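Local coordinates for conserved lipoprotein, putative (Clostridium novyi, PDB 4L1N) that is of unknown function but is a putative lipoprotein of the DUF4652 family, grouped with the beta-propeller clan and probably membrane-attached, at residues Q184-E189 and L194-E199. Sequence-based numbering, arbitrary orientation.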
# COMPACT_ATOMS: atom_id res chain seq x y z
N GLN A 184 10.02 -7.88 -0.01
CA GLN A 184 10.60 -8.19 -1.31
C GLN A 184 11.01 -6.94 -1.98
O GLN A 184 10.22 -6.01 -2.13
CB GLN A 184 9.69 -8.98 -2.24
CG GLN A 184 9.62 -10.42 -1.88
CD GLN A 184 10.74 -11.23 -2.42
OE1 GLN A 184 11.38 -11.95 -1.68
NE2 GLN A 184 10.95 -11.20 -3.70
N ILE A 185 12.27 -6.93 -2.42
CA ILE A 185 12.83 -5.79 -3.11
C ILE A 185 13.18 -6.22 -4.53
O ILE A 185 13.72 -7.30 -4.70
CB ILE A 185 14.06 -5.25 -2.31
CG1 ILE A 185 13.67 -4.94 -0.88
CG2 ILE A 185 14.71 -4.02 -2.97
CD1 ILE A 185 14.63 -5.25 0.06
N LEU A 186 12.85 -5.42 -5.53
CA LEU A 186 13.25 -5.63 -6.91
C LEU A 186 14.44 -4.68 -7.20
O LEU A 186 14.30 -3.44 -7.16
CB LEU A 186 12.07 -5.39 -7.87
CG LEU A 186 12.38 -5.35 -9.39
CD1 LEU A 186 12.51 -6.74 -9.97
CD2 LEU A 186 11.33 -4.53 -10.15
N VAL A 187 15.63 -5.27 -7.40
CA VAL A 187 16.85 -4.51 -7.68
C VAL A 187 17.17 -4.50 -9.17
O VAL A 187 17.31 -5.55 -9.76
CB VAL A 187 18.04 -5.03 -6.89
CG1 VAL A 187 19.19 -4.03 -6.95
CG2 VAL A 187 17.67 -5.33 -5.44
N TYR A 188 17.29 -3.30 -9.77
CA TYR A 188 17.72 -3.10 -11.14
C TYR A 188 19.24 -2.89 -11.09
O TYR A 188 19.73 -2.26 -10.15
CB TYR A 188 17.00 -1.91 -11.76
CG TYR A 188 15.55 -2.18 -12.14
CD1 TYR A 188 15.23 -2.91 -13.29
CD2 TYR A 188 14.51 -1.61 -11.42
CE1 TYR A 188 13.90 -3.09 -13.69
CE2 TYR A 188 13.18 -1.80 -11.80
CZ TYR A 188 12.88 -2.54 -12.93
OH TYR A 188 11.55 -2.70 -13.29
N GLU A 189 19.99 -3.51 -12.00
CA GLU A 189 21.44 -3.45 -12.00
C GLU A 189 21.99 -2.08 -12.37
O GLU A 189 23.00 -1.66 -11.81
CB GLU A 189 22.04 -4.52 -12.92
CG GLU A 189 21.73 -5.98 -12.54
CD GLU A 189 21.85 -6.46 -11.10
OE1 GLU A 189 22.88 -6.18 -10.45
OE2 GLU A 189 20.91 -7.16 -10.64
N LEU A 194 17.05 -2.89 -17.74
CA LEU A 194 16.92 -4.07 -18.58
C LEU A 194 17.25 -5.37 -17.86
O LEU A 194 16.94 -6.44 -18.37
CB LEU A 194 17.83 -3.93 -19.83
CG LEU A 194 17.54 -2.80 -20.84
CD1 LEU A 194 18.45 -2.93 -22.01
CD2 LEU A 194 16.08 -2.80 -21.30
N GLU A 195 17.92 -5.29 -16.73
CA GLU A 195 18.32 -6.43 -15.92
C GLU A 195 18.02 -6.13 -14.49
O GLU A 195 18.40 -5.07 -13.99
CB GLU A 195 19.81 -6.73 -16.10
CG GLU A 195 20.29 -7.91 -15.27
CD GLU A 195 21.75 -8.28 -15.44
OE1 GLU A 195 22.48 -7.54 -16.15
OE2 GLU A 195 22.18 -9.30 -14.87
N SER A 196 17.36 -7.09 -13.83
CA SER A 196 17.01 -6.98 -12.43
C SER A 196 17.22 -8.30 -11.70
O SER A 196 17.41 -9.34 -12.34
CB SER A 196 15.56 -6.52 -12.31
OG SER A 196 14.63 -7.60 -12.40
N HIS A 197 17.14 -8.26 -10.36
CA HIS A 197 17.07 -9.42 -9.47
C HIS A 197 16.14 -9.08 -8.28
O HIS A 197 15.84 -7.92 -8.05
CB HIS A 197 18.45 -9.92 -9.03
CG HIS A 197 19.12 -9.12 -7.95
ND1 HIS A 197 20.08 -8.18 -8.25
CD2 HIS A 197 19.04 -9.24 -6.60
CE1 HIS A 197 20.52 -7.72 -7.08
NE2 HIS A 197 19.91 -8.32 -6.06
N GLU A 198 15.70 -10.08 -7.52
CA GLU A 198 14.86 -9.89 -6.35
C GLU A 198 15.62 -10.26 -5.07
O GLU A 198 16.55 -11.06 -5.10
CB GLU A 198 13.58 -10.72 -6.47
CG GLU A 198 12.63 -10.14 -7.49
CD GLU A 198 11.18 -10.61 -7.47
OE1 GLU A 198 10.76 -11.24 -6.47
OE2 GLU A 198 10.47 -10.33 -8.46
N GLU A 199 15.24 -9.64 -3.94
CA GLU A 199 15.80 -9.89 -2.60
C GLU A 199 14.68 -10.11 -1.60
O GLU A 199 13.60 -9.58 -1.80
CB GLU A 199 16.67 -8.71 -2.13
CG GLU A 199 17.94 -8.53 -2.95
CD GLU A 199 18.88 -7.40 -2.57
OE1 GLU A 199 18.45 -6.47 -1.84
OE2 GLU A 199 20.03 -7.41 -3.06
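A chi1 of 78° in His197 and a bend at chi2 of -45° in Glu189 bring the ring nitrogen ND1 and the carboxylate together. CG of His197 lies between the backbone N and the carbonyl carbon. His197 ND1 donates to Glu189 OE2 at 2.7 Å. The bond is nearly straight, lies in the ring plane and uses the syn lone pair of the carboxylate. At the other nitrogen, His197 NE2 donates to Glu199 OE2 at 3.1 Å, approaching from above that carboxylate's plane. Two carboxylates thus hold both ring nitrogens and fix the ring's rotation. They would probably favour a protonated imidazole. Val187 lies under one ring face, a CH-pi contact with its CB 3.9 Å from the His197 ring centroid. Val187 CG2 packs on Glu199 CD at 3.7 Å.

The backbones run antiparallel. Ile185 with Glu199 and Val187 with His197 are hydrogen-bonded pairs, each joined by two N-H to O bonds. Beyond them Glu189 N donates to Glu195 O at 3.0 Å, near the turn. Leu186 and Tyr188 project to the other face, in non-hydrogen-bonded pairs with Glu198 and Ser196. There the Tyr188 ring meets Ser196 CB obliquely, with Tyr188 CD1 at 3.8 Å. Gln184 OE1 is hydrogen-bonded to Thr200.

This is the turn end of the beta hairpin formed by strands 180-188 and 196-204. Strand 180-188 is the middle strand of a three-stranded antiparallel sheet. Its second neighbour, strand 169-177, pairs with it through Gln184 and Leu186, while strand 196-204 forms an outer edge within the chain.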